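Local coordinates for protein salmonella plasmid virulence: SpvB (Salmonella typhimurium, PDB 6P0X) that probably transfers ADP-ribose from NAD(+) to an arginine of host actin as the full-length toxin, of which this chain is the N-terminal domain, at residues L138-D141 with I145-L148; D224-T229 with V235-T240; E173-T176 with E180-Y183; Q106-T111 with D134-L139. All coordinates share one frame; numbering follows the deposited sequence.

Contact 1 (L138-D141 with I145-L148); sequences LLHD and ILHL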
loop_
_atom_site.group_PDB
_atom_site.type_symbol
_atom_site.label_atom_id
_atom_site.label_comp_id
_atom_site.label_asym_id
_atom_site.label_seq_id
_atom_site.Cartn_x
_atom_site.Cartn_y
_atom_site.Cartn_z
ATOM N N LEU A 138 -11.254 0.256 8.592
ATOM C CA LEU A 138 -12.255 0.713 7.634
ATOM C C LEU A 138 -12.424 2.217 7.791
ATOM O O LEU A 138 -12.716 2.698 8.891
ATOM C CB LEU A 138 -13.595 0.003 7.848
ATOM C CG LEU A 138 -14.703 0.336 6.847
ATOM C CD1 LEU A 138 -14.410 -0.277 5.482
ATOM C CD2 LEU A 138 -16.051 -0.130 7.367
ATOM N N LEU A 139 -12.250 2.954 6.698
ATOM C CA LEU A 139 -12.292 4.411 6.718
ATOM C C LEU A 139 -13.344 4.926 5.746
ATOM O O LEU A 139 -13.295 4.617 4.554
ATOM C CB LEU A 139 -10.927 5.008 6.357
ATOM C CG LEU A 139 -10.928 6.525 6.132
ATOM C CD1 LEU A 139 -11.297 7.252 7.415
ATOM C CD2 LEU A 139 -9.584 7.007 5.615
ATOM N N HIS A 140 -14.269 5.739 6.248
ATOM C CA HIS A 140 -15.239 6.447 5.416
ATOM C C HIS A 140 -14.833 7.915 5.455
ATOM O O HIS A 140 -15.127 8.621 6.426
ATOM C CB HIS A 140 -16.661 6.237 5.926
ATOM C CG HIS A 140 -17.719 6.721 4.987
ATOM N ND1 HIS A 140 -18.991 7.051 5.405
ATOM C CD2 HIS A 140 -17.698 6.924 3.649
ATOM C CE1 HIS A 140 -19.706 7.440 4.365
ATOM N NE2 HIS A 140 -18.946 7.372 3.287
ATOM N N ASP A 141 -14.143 8.366 4.407
ATOM C CA ASP A 141 -13.503 9.671 4.444
ATOM C C ASP A 141 -14.492 10.786 4.102
ATOM O O ASP A 141 -15.649 10.552 3.741
ATOM C CB ASP A 141 -12.276 9.701 3.522
ATOM C CG ASP A 141 -12.616 9.551 2.040
ATOM O OD1 ASP A 141 -13.779 9.762 1.629
ATOM O OD2 ASP A 141 -11.685 9.219 1.272
ATOM N N ILE A 145 -15.833 8.210 0.127
ATOM C CA ILE A 145 -15.168 7.007 -0.359
ATOM C C ILE A 145 -14.913 6.077 0.817
ATOM O O ILE A 145 -14.530 6.519 1.909
ATOM C CB ILE A 145 -13.863 7.364 -1.094
ATOM C CG1 ILE A 145 -14.157 8.321 -2.249
ATOM C CG2 ILE A 145 -13.181 6.110 -1.614
ATOM C CD1 ILE A 145 -12.957 9.120 -2.690
ATOM N N LEU A 146 -15.129 4.783 0.602
ATOM C CA LEU A 146 -14.966 3.778 1.643
ATOM C C LEU A 146 -13.708 2.967 1.359
ATOM O O LEU A 146 -13.543 2.437 0.254
ATOM C CB LEU A 146 -16.198 2.872 1.709
ATOM C CG LEU A 146 -16.291 1.896 2.881
ATOM C CD1 LEU A 146 -16.402 2.664 4.190
ATOM C CD2 LEU A 146 -17.476 0.959 2.706
ATOM N N HIS A 147 -12.833 2.861 2.360
ATOM C CA HIS A 147 -11.524 2.236 2.222
ATOM C C HIS A 147 -11.392 1.093 3.216
ATOM O O HIS A 147 -11.658 1.268 4.411
ATOM C CB HIS A 147 -10.381 3.229 2.480
ATOM C CG HIS A 147 -10.447 4.479 1.662
ATOM N ND1 HIS A 147 -9.846 4.596 0.427
ATOM C CD2 HIS A 147 -11.017 5.681 1.918
ATOM C CE1 HIS A 147 -10.053 5.812 -0.048
ATOM N NE2 HIS A 147 -10.764 6.490 0.837
ATOM N N LEU A 148 -10.964 -0.062 2.724
ATOM C CA LEU A 148 -10.441 -1.134 3.555
ATOM C C LEU A 148 -8.921 -1.052 3.524
ATOM O O LEU A 148 -8.318 -1.065 2.437
ATOM C CB LEU A 148 -10.912 -2.501 3.063
ATOM C CG LEU A 148 -12.243 -3.004 3.615
ATOM C CD1 LEU A 148 -12.645 -4.293 2.919
ATOM C CD2 LEU A 148 -12.133 -3.210 5.117
#
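His-147 reaches from its strand back to Leu-139 and Asp-141 of the partner strand. Its CB lies 3.8 Å from Leu-139 O. With chi1 at -53° the ring leans to the backbone N side, and CD2 also comes up to Leu-139 O. The Leu-139 side chain lies beside the ring, with its CD2 4.2 Å from His-147 CD2. At the tip, His-147 NE2 donates to Asp-141 OD2 (2.9 Å). The oxygen sits in the ring plane, but the donor meets it from above the carboxylate, 54° out of that plane. His-147 ND1 is bonded to Ser-174 OG, and this fixes the rotation of the ring from its other nitrogen.

The segments form the turn end of an antiparallel beta hairpin. Leu-139 and His-147 are its hydrogen-bonded pair, with N to O distances of 2.9 Å (Leu-139 N to His-147 O) and 2.8 Å (His-147 N to Leu-139 O). Asp-141 N donates to Ile-145 O, and Ile-145 N answers to Asp-141 OD1 (3.0 Å), so the one carboxylate holds both a backbone N and a ring. On the other face, Leu-138 CD1 packs between Leu-146 CD1 (3.8 Å) and Leu-148 CD2 (3.7 Å).

Contact 2 (D224-T229 with V235-T240); sequences DLYLWT and VQWLFT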
loop_
_atom_site.group_PDB
_atom_site.type_symbol
_atom_site.label_atom_id
_atom_site.label_comp_id
_atom_site.label_asym_id
_atom_site.label_seq_id
_atom_site.Cartn_x
_atom_site.Cartn_y
_atom_site.Cartn_z
ATOM N N ASP A 224 -20.560 -3.116 -3.045
ATOM C CA ASP A 224 -19.834 -3.655 -1.904
ATOM C C ASP A 224 -18.351 -3.788 -2.217
ATOM O O ASP A 224 -17.966 -4.106 -3.347
ATOM C CB ASP A 224 -20.390 -5.024 -1.508
ATOM C CG ASP A 224 -21.869 -4.986 -1.175
ATOM O OD1 ASP A 224 -22.306 -4.045 -0.480
ATOM O OD2 ASP A 224 -22.592 -5.905 -1.609
ATOM N N LEU A 225 -17.521 -3.552 -1.206
ATOM C CA LEU A 225 -16.093 -3.797 -1.348
ATOM C C LEU A 225 -15.859 -5.277 -1.623
ATOM O O LEU A 225 -16.392 -6.140 -0.919
ATOM C CB LEU A 225 -15.350 -3.366 -0.083
ATOM C CG LEU A 225 -15.261 -1.867 0.217
ATOM C CD1 LEU A 225 -15.067 -1.640 1.703
ATOM C CD2 LEU A 225 -14.116 -1.242 -0.563
ATOM N N TYR A 226 -15.061 -5.568 -2.655
ATOM C CA TYR A 226 -14.796 -6.959 -3.013
ATOM C C TYR A 226 -14.147 -7.717 -1.863
ATOM O O TYR A 226 -14.431 -8.902 -1.651
ATOM C CB TYR A 226 -13.904 -7.033 -4.252
ATOM C CG TYR A 226 -14.418 -6.294 -5.468
ATOM C CD1 TYR A 226 -15.662 -6.591 -6.017
ATOM C CD2 TYR A 226 -13.643 -5.323 -6.086
ATOM C CE1 TYR A 226 -16.127 -5.922 -7.139
ATOM C CE2 TYR A 226 -14.095 -4.653 -7.208
ATOM C CZ TYR A 226 -15.335 -4.952 -7.729
ATOM O OH TYR A 226 -15.781 -4.280 -8.844
ATOM N N LEU A 227 -13.278 -7.051 -1.104
ATOM C CA LEU A 227 -12.517 -7.740 -0.071
ATOM C C LEU A 227 -13.368 -8.133 1.129
ATOM O O LEU A 227 -12.863 -8.831 2.016
ATOM C CB LEU A 227 -11.342 -6.868 0.378
ATOM C CG LEU A 227 -10.273 -6.646 -0.694
ATOM C CD1 LEU A 227 -9.189 -5.704 -0.196
ATOM C CD2 LEU A 227 -9.677 -7.973 -1.147
ATOM N N TRP A 228 -14.633 -7.706 1.182
ATOM C CA TRP A 228 -15.551 -8.265 2.169
ATOM C C TRP A 228 -15.739 -9.760 1.947
ATOM O O TRP A 228 -15.820 -10.536 2.907
ATOM C CB TRP A 228 -16.914 -7.568 2.099
ATOM C CG TRP A 228 -17.008 -6.177 2.679
ATOM C CD1 TRP A 228 -17.599 -5.096 2.093
ATOM C CD2 TRP A 228 -16.538 -5.729 3.960
ATOM N NE1 TRP A 228 -17.515 -4.003 2.917
ATOM C CE2 TRP A 228 -16.869 -4.363 4.069
ATOM C CE3 TRP A 228 -15.862 -6.346 5.019
ATOM C CZ2 TRP A 228 -16.550 -3.603 5.193
ATOM C CZ3 TRP A 228 -15.547 -5.588 6.136
ATOM C CH2 TRP A 228 -15.893 -4.232 6.214
ATOM N N THR A 229 -15.796 -10.181 0.684
ATOM C CA THR A 229 -16.151 -11.545 0.312
ATOM C C THR A 229 -14.935 -12.452 0.150
ATOM O O THR A 229 -14.910 -13.561 0.693
ATOM C CB THR A 229 -16.959 -11.526 -0.987
ATOM O OG1 THR A 229 -18.199 -10.847 -0.764
ATOM C CG2 THR A 229 -17.232 -12.939 -1.473
ATOM N N VAL A 235 -12.579 -9.806 -10.631
ATOM C CA VAL A 235 -13.292 -8.889 -11.513
ATOM C C VAL A 235 -12.374 -8.501 -12.667
ATOM O O VAL A 235 -11.159 -8.701 -12.623
ATOM C CB VAL A 235 -13.778 -7.618 -10.781
ATOM C CG1 VAL A 235 -14.596 -7.978 -9.552
ATOM C CG2 VAL A 235 -12.600 -6.742 -10.410
ATOM N N GLN A 236 -12.976 -7.927 -13.705
ATOM C CA GLN A 236 -12.234 -7.446 -14.863
ATOM C C GLN A 236 -11.829 -5.994 -14.636
ATOM O O GLN A 236 -12.690 -5.119 -14.487
ATOM C CB GLN A 236 -13.072 -7.575 -16.135
ATOM C CG GLN A 236 -12.468 -6.879 -17.345
ATOM C CD GLN A 236 -13.397 -6.892 -18.545
ATOM O OE1 GLN A 236 -14.486 -7.464 -18.495
ATOM N NE2 GLN A 236 -12.970 -6.256 -19.632
ATOM N N TRP A 237 -10.526 -5.739 -14.629
ATOM C CA TRP A 237 -9.999 -4.388 -14.518
ATOM C C TRP A 237 -9.607 -3.877 -15.896
ATOM O O TRP A 237 -9.078 -4.628 -16.720
ATOM C CB TRP A 237 -8.783 -4.341 -13.592
ATOM C CG TRP A 237 -9.026 -4.869 -12.214
ATOM C CD1 TRP A 237 -8.653 -6.087 -11.727
ATOM C CD2 TRP A 237 -9.683 -4.190 -11.137
ATOM N NE1 TRP A 237 -9.039 -6.211 -10.415
ATOM C CE2 TRP A 237 -9.673 -5.060 -10.029
ATOM C CE3 TRP A 237 -10.280 -2.934 -11.004
ATOM C CZ2 TRP A 237 -10.239 -4.712 -8.804
ATOM C CZ3 TRP A 237 -10.840 -2.590 -9.786
ATOM C CH2 TRP A 237 -10.816 -3.476 -8.703
ATOM N N LEU A 238 -9.863 -2.593 -16.136
ATOM C CA LEU A 238 -9.452 -1.954 -17.378
ATOM C C LEU A 238 -8.077 -1.306 -17.293
ATOM O O LEU A 238 -7.424 -1.140 -18.329
ATOM C CB LEU A 238 -10.485 -0.905 -17.798
ATOM C CG LEU A 238 -11.882 -1.447 -18.117
ATOM C CD1 LEU A 238 -12.790 -0.338 -18.628
ATOM C CD2 LEU A 238 -11.801 -2.590 -19.118
ATOM N N PHE A 239 -7.622 -0.941 -16.093
ATOM C CA PHE A 239 -6.394 -0.177 -15.918
ATOM C C PHE A 239 -5.534 -0.804 -14.831
ATOM O O PHE A 239 -6.046 -1.220 -13.787
ATOM C CB PHE A 239 -6.698 1.284 -15.559
ATOM C CG PHE A 239 -7.704 1.936 -16.468
ATOM C CD1 PHE A 239 -7.403 2.174 -17.801
ATOM C CD2 PHE A 239 -8.949 2.312 -15.992
ATOM C CE1 PHE A 239 -8.326 2.774 -18.639
ATOM C CE2 PHE A 239 -9.876 2.913 -16.827
ATOM C CZ PHE A 239 -9.563 3.145 -18.150
ATOM N N THR A 240 -4.225 -0.870 -15.077
ATOM C CA THR A 240 -3.280 -1.382 -14.088
ATOM C C THR A 240 -2.058 -0.480 -14.043
ATOM O O THR A 240 -1.346 -0.342 -15.042
ATOM C CB THR A 240 -2.857 -2.821 -14.401
ATOM O OG1 THR A 240 -4.022 -3.634 -14.596
ATOM C CG2 THR A 240 -2.041 -3.388 -13.249
#
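Tyr-226 meets Val-235 and Trp-237, and every contact between the segments is made by side-chain carbons or rings. The first kind is CH-pi. Val-235 CG1 lies over one face of the Tyr-226 ring, 3.8 Å from the ring centroid and 23° off the normal. It is displaced toward the rim, so its nearest ring atom is Tyr-226 CE1, at 3.5 Å. Tyr-226 CZ is almost as close. The two side chains come from opposite directions. With chi1 of Val-235 at -54°, CG1 stands anti to the carbonyl carbon and can reach the ring. The other branch, CG2, lies over one face of the indole of Trp-237, two residues on, toward its rim, so this valine touches both aromatic groups.

The second kind is aromatic. Tyr-226 CE2 is 3.8 Å from Trp-237 CH2, the far corner of the indole. The ring planes are nearly perpendicular, at 86°, and the rings meet obliquely, with centroids 6.0 Å apart.

The tyrosine is carried by a short turn with helical backbone angles, in which Trp-228 N bonds to Leu-225 O and Thr-229 N to Tyr-226 O. His-181 stacks on the face of Tyr-226 opposite Val-235. The turn belongs to the loop after strand 215-218, and Trp-237 lies on strand 237-244. Leu-225 and Leu-227 of the loop rest on strands 146-149 and 165-175, while Tyr-226 and Trp-237 both touch Asn-218 of strand 215-218.

Contact 3 (E173-T176 with E180-Y183); sequences ESVT and EHIY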
loop_
_atom_site.group_PDB
_atom_site.type_symbol
_atom_site.label_atom_id
_atom_site.label_comp_id
_atom_site.label_asym_id
_atom_site.label_seq_id
_atom_site.Cartn_x
_atom_site.Cartn_y
_atom_site.Cartn_z
ATOM N N GLU A 173 -8.384 -1.538 -0.578
ATOM C CA GLU A 173 -9.444 -1.347 -1.560
ATOM C C GLU A 173 -10.232 -0.087 -1.235
ATOM O O GLU A 173 -10.484 0.212 -0.068
ATOM C CB GLU A 173 -10.389 -2.551 -1.625
ATOM C CG GLU A 173 -11.497 -2.395 -2.657
ATOM C CD GLU A 173 -12.495 -3.539 -2.641
ATOM O OE1 GLU A 173 -13.415 -3.532 -3.488
ATOM O OE2 GLU A 173 -12.370 -4.433 -1.778
ATOM N N SER A 174 -10.607 0.649 -2.278
ATOM C CA SER A 174 -11.429 1.843 -2.148
ATOM C C SER A 174 -12.622 1.734 -3.083
ATOM O O SER A 174 -12.496 1.225 -4.200
ATOM C CB SER A 174 -10.632 3.110 -2.473
ATOM O OG SER A 174 -9.424 3.145 -1.740
ATOM N N VAL A 175 -13.775 2.219 -2.628
ATOM C CA VAL A 175 -14.998 2.187 -3.423
ATOM C C VAL A 175 -15.733 3.510 -3.260
ATOM O O VAL A 175 -15.781 4.080 -2.163
ATOM C CB VAL A 175 -15.908 0.994 -3.046
ATOM C CG1 VAL A 175 -16.526 1.180 -1.662
ATOM C CG2 VAL A 175 -16.992 0.802 -4.096
ATOM N N THR A 176 -16.278 4.011 -4.367
ATOM C CA THR A 176 -17.109 5.203 -4.390
ATOM C C THR A 176 -18.570 4.827 -4.193
ATOM O O THR A 176 -18.942 3.654 -4.310
ATOM C CB THR A 176 -16.938 5.940 -5.719
ATOM O OG1 THR A 176 -17.470 5.143 -6.786
ATOM C CG2 THR A 176 -15.474 6.231 -5.983
ATOM N N GLU A 180 -17.410 2.355 -8.115
ATOM C CA GLU A 180 -16.095 2.305 -8.737
ATOM C C GLU A 180 -15.047 1.910 -7.702
ATOM O O GLU A 180 -15.069 2.390 -6.566
ATOM C CB GLU A 180 -15.748 3.657 -9.360
ATOM C CG GLU A 180 -16.851 4.224 -10.236
ATOM C CD GLU A 180 -16.821 5.736 -10.303
ATOM O OE1 GLU A 180 -16.234 6.284 -11.261
ATOM O OE2 GLU A 180 -17.371 6.378 -9.382
ATOM N N HIS A 181 -14.138 1.023 -8.095
ATOM C CA HIS A 181 -13.181 0.444 -7.165
ATOM C C HIS A 181 -11.744 0.767 -7.559
ATOM O O HIS A 181 -11.432 1.026 -8.725
ATOM C CB HIS A 181 -13.347 -1.078 -7.079
ATOM C CG HIS A 181 -14.669 -1.512 -6.527
ATOM N ND1 HIS A 181 -14.792 -2.162 -5.318
ATOM C CD2 HIS A 181 -15.923 -1.404 -7.026
ATOM C CE1 HIS A 181 -16.066 -2.429 -5.093
ATOM N NE2 HIS A 181 -16.773 -1.979 -6.114
ATOM N N ILE A 182 -10.878 0.754 -6.549
ATOM C CA ILE A 182 -9.429 0.731 -6.717
ATOM C C ILE A 182 -8.876 -0.348 -5.795
ATOM O O ILE A 182 -9.197 -0.369 -4.602
ATOM C CB ILE A 182 -8.777 2.089 -6.395
ATOM C CG1 ILE A 182 -9.306 3.189 -7.311
ATOM C CG2 ILE A 182 -7.273 1.997 -6.541
ATOM C CD1 ILE A 182 -8.787 4.559 -6.939
ATOM N N TYR A 183 -8.050 -1.236 -6.343
ATOM C CA TYR A 183 -7.494 -2.363 -5.603
ATOM C C TYR A 183 -5.973 -2.287 -5.626
ATOM O O TYR A 183 -5.367 -2.215 -6.700
ATOM C CB TYR A 183 -7.982 -3.691 -6.194
ATOM C CG TYR A 183 -7.345 -4.924 -5.593
ATOM C CD1 TYR A 183 -7.405 -5.165 -4.225
ATOM C CD2 TYR A 183 -6.705 -5.860 -6.396
ATOM C CE1 TYR A 183 -6.829 -6.295 -3.672
ATOM C CE2 TYR A 183 -6.125 -6.993 -5.852
ATOM C CZ TYR A 183 -6.190 -7.207 -4.490
ATOM O OH TYR A 183 -5.616 -8.333 -3.943
#
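Glu-173 OE1 accepts from His-181 ND1 at 2.7 Å and also from the backbone N of Tyr-226. The imidazole donor uses the anti lone pair of the oxygen. The carboxylate lies close to the ring plane at its edge, though the two planes are turned 36° apart. Glu-173 is fully extended, its CG anti to the backbone N (chi1 -179°), which lifts the carboxylate off the sheet and leans it toward His-181. Its OE2 takes Leu-227 N, so both oxygens of this buried acid have partners.

His-181 NE2 bonds to Ala-222 O. With both ring nitrogens facing acceptors, the imidazole may well be doubly protonated, and the nearby carboxylate would favour that. Val-175 CG2 covers one face of the ring, 3.6 Å from its centroid. The strands form an antiparallel beta hairpin, with Ser-174 and Ile-182 as the hydrogen-bonded pair (Ser-174 N to Ile-182 O and Ile-182 N to Ser-174 O, 2.9 Å each). Those two side chains lie on the face away from Glu-173, Val-175 and His-181.

Toward the turn, Thr-176 N donates to Glu-180 O (3.0 Å). Thr-176 OG1 gives its proton to Glu-180 OE2 at 2.9 Å and accepts from Glu-180 N at 3.1 Å. A weaker bond from Ala-178 N reaches the same hydroxyl oxygen.

Contact 4 (Q106-T111 with D134-L139); sequences QSYTVT and DDFWLL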
loop_
_atom_site.group_PDB
_atom_site.type_symbol
_atom_site.label_atom_id
_atom_site.label_comp_id
_atom_site.label_asym_id
_atom_site.label_seq_id
_atom_site.Cartn_x
_atom_site.Cartn_y
_atom_site.Cartn_z
ATOM N N GLN A 106 -17.473 -14.843 10.527
ATOM C CA GLN A 106 -17.217 -14.561 11.930
ATOM C C GLN A 106 -17.708 -13.158 12.255
ATOM O O GLN A 106 -17.811 -12.295 11.381
ATOM C CB GLN A 106 -15.719 -14.679 12.270
ATOM C CG GLN A 106 -14.887 -13.514 11.738
ATOM C CD GLN A 106 -13.421 -13.580 12.134
ATOM O OE1 GLN A 106 -13.081 -13.943 13.258
ATOM N NE2 GLN A 106 -12.545 -13.213 11.206
ATOM N N SER A 107 -18.018 -12.936 13.525
ATOM C CA SER A 107 -18.365 -11.597 13.970
ATOM C C SER A 107 -17.098 -10.810 14.304
ATOM O O SER A 107 -16.012 -11.371 14.480
ATOM C CB SER A 107 -19.303 -11.649 15.175
ATOM O OG SER A 107 -18.638 -12.168 16.313
ATOM N N TYR A 108 -17.248 -9.490 14.374
ATOM C CA TYR A 108 -16.131 -8.576 14.556
ATOM C C TYR A 108 -16.412 -7.617 15.703
ATOM O O TYR A 108 -17.518 -7.086 15.825
ATOM C CB TYR A 108 -15.859 -7.768 13.277
ATOM C CG TYR A 108 -15.224 -8.571 12.168
ATOM C CD1 TYR A 108 -16.003 -9.294 11.275
ATOM C CD2 TYR A 108 -13.846 -8.606 12.013
ATOM C CE1 TYR A 108 -15.429 -10.033 10.259
ATOM C CE2 TYR A 108 -13.260 -9.344 11.001
ATOM C CZ TYR A 108 -14.056 -10.056 10.126
ATOM O OH TYR A 108 -13.480 -10.793 9.117
ATOM N N THR A 109 -15.405 -7.409 16.546
ATOM C CA THR A 109 -15.412 -6.294 17.483
ATOM C C THR A 109 -14.930 -5.057 16.737
ATOM O O THR A 109 -13.813 -5.044 16.201
ATOM C CB THR A 109 -14.522 -6.586 18.689
ATOM O OG1 THR A 109 -15.036 -7.718 19.403
ATOM C CG2 THR A 109 -14.473 -5.382 19.619
ATOM N N VAL A 110 -15.779 -4.034 16.669
ATOM C CA VAL A 110 -15.524 -2.848 15.860
ATOM C C VAL A 110 -15.437 -1.649 16.790
ATOM O O VAL A 110 -16.411 -1.320 17.481
ATOM C CB VAL A 110 -16.613 -2.642 14.797
ATOM C CG1 VAL A 110 -16.337 -1.380 13.992
ATOM C CG2 VAL A 110 -16.694 -3.865 13.893
ATOM N N THR A 111 -14.279 -0.994 16.794
ATOM C CA THR A 111 -13.997 0.130 17.679
ATOM C C THR A 111 -13.769 1.376 16.838
ATOM O O THR A 111 -12.881 1.392 15.981
ATOM C CB THR A 111 -12.767 -0.155 18.547
ATOM O OG1 THR A 111 -12.916 -1.426 19.195
ATOM C CG2 THR A 111 -12.591 0.933 19.598
ATOM N N ASP A 134 -8.126 -11.774 13.155
ATOM C CA ASP A 134 -7.694 -10.985 12.008
ATOM C C ASP A 134 -8.231 -9.565 12.120
ATOM O O ASP A 134 -9.440 -9.351 12.272
ATOM C CB ASP A 134 -8.151 -11.639 10.704
ATOM C CG ASP A 134 -7.347 -12.887 10.362
ATOM O OD1 ASP A 134 -6.624 -13.400 11.243
ATOM O OD2 ASP A 134 -7.434 -13.352 9.206
ATOM N N ASP A 135 -7.324 -8.591 12.058
ATOM C CA ASP A 135 -7.644 -7.193 12.310
ATOM C C ASP A 135 -7.311 -6.323 11.102
ATOM O O ASP A 135 -6.322 -6.564 10.401
ATOM C CB ASP A 135 -6.897 -6.683 13.556
ATOM C CG ASP A 135 -5.382 -6.707 13.392
ATOM O OD1 ASP A 135 -4.848 -7.656 12.780
ATOM O OD2 ASP A 135 -4.720 -5.775 13.892
ATOM N N PHE A 136 -8.142 -5.306 10.879
ATOM C CA PHE A 136 -7.980 -4.388 9.754
ATOM C C PHE A 136 -8.714 -3.091 10.078
ATOM O O PHE A 136 -9.344 -2.961 11.131
ATOM C CB PHE A 136 -8.485 -5.014 8.451
ATOM C CG PHE A 136 -9.912 -5.486 8.515
ATOM C CD1 PHE A 136 -10.956 -4.628 8.204
ATOM C CD2 PHE A 136 -10.210 -6.791 8.877
ATOM C CE1 PHE A 136 -12.269 -5.061 8.253
ATOM C CE2 PHE A 136 -11.519 -7.227 8.930
ATOM C CZ PHE A 136 -12.549 -6.360 8.618
ATOM N N TRP A 137 -8.620 -2.115 9.175
ATOM C CA TRP A 137 -9.241 -0.815 9.391
ATOM C C TRP A 137 -10.197 -0.479 8.252
ATOM O O TRP A 137 -9.978 -0.863 7.098
ATOM C CB TRP A 137 -8.184 0.294 9.534
ATOM C CG TRP A 137 -7.382 0.191 10.798
ATOM C CD1 TRP A 137 -6.343 -0.661 11.040
ATOM C CD2 TRP A 137 -7.554 0.961 11.997
ATOM N NE1 TRP A 137 -5.858 -0.470 12.311
ATOM C CE2 TRP A 137 -6.584 0.520 12.920
ATOM C CE3 TRP A 137 -8.433 1.980 12.380
ATOM C CZ2 TRP A 137 -6.467 1.063 14.200
ATOM C CZ3 TRP A 137 -8.315 2.518 13.650
ATOM C CH2 TRP A 137 -7.341 2.059 14.545
ATOM N N LEU A 138 -11.254 0.256 8.592
ATOM C CA LEU A 138 -12.255 0.713 7.634
ATOM C C LEU A 138 -12.424 2.217 7.791
ATOM O O LEU A 138 -12.716 2.698 8.891
ATOM C CB LEU A 138 -13.595 0.003 7.848
ATOM C CG LEU A 138 -14.703 0.336 6.847
ATOM C CD1 LEU A 138 -14.410 -0.277 5.482
ATOM C CD2 LEU A 138 -16.051 -0.130 7.367
ATOM N N LEU A 139 -12.250 2.954 6.698
ATOM C CA LEU A 139 -12.292 4.411 6.718
ATOM C C LEU A 139 -13.344 4.926 5.746
ATOM O O LEU A 139 -13.295 4.617 4.554
ATOM C CB LEU A 139 -10.927 5.008 6.357
ATOM C CG LEU A 139 -10.928 6.525 6.132
ATOM C CD1 LEU A 139 -11.297 7.252 7.415
ATOM C CD2 LEU A 139 -9.584 7.007 5.615
#
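Tyr-108 and Phe-136 meet ring to ring. Phe-136 presents its edge to the face of Tyr-108 in an offset edge-to-face pair, with centroids 5.5 Å apart and planes at 69°. The nearest atoms are Tyr-108 CE2 and Phe-136 CE2, at 3.4 Å. Asp-134 O lies near the plane of the tyrosine ring, at its edge, 4.0 Å from Tyr-108 CE2.

With CG between the backbone N and the carbonyl carbon (chi1 56°), the Phe-136 ring swings to Tyr-108, although its CB does not point that way. The CB of Tyr-108 points toward the other segment. At the phenol end, Gln-106 NE2 makes a weak bond to Tyr-108 OH (3.3 Å). The same amide is held by Asn-132 and Ser-131.

Further out, strand 123-129 runs between the two strands and pairs with both. The CA atoms of Tyr-108 and Asp-135 are therefore 8.9 Å apart. Trp-127 of that middle strand meets the Phe-136 ring, and Leu-148 of strand 146-149 packs against Phe-136. The segments thus touch across a strand mainly through aromatic carbon, and their attraction is probably mainly dispersion, with an electrostatic part from the edge-to-face geometry.

Contacts 1 and 3 are neighbouring antiparallel hairpins, contact 4 reaches across a strand, and contact 2 joins a loop to strand 237-244. Contacts 1 and 4 share Leu-138 and Leu-139 on strand 135-140. The hairpin centres are about 9 Å apart, and Leu-148 N meets Glu-173 O at 2.8 Å. Contact 2 lies about 7 Å from contact 3, centre to centre. Its loop crosses the hairpins: Leu-225 CD1 packs 3.7 Å from Leu-146 CD2, and Trp-228 CZ3 3.9 Å from Phe-136 CE1. Val-175, His-181, Tyr-226 and Val-235 form one layered pile through contacts 3 and 2. Bound acrylic acid is about 13 Å from the side chains of His-147 and Ser-174.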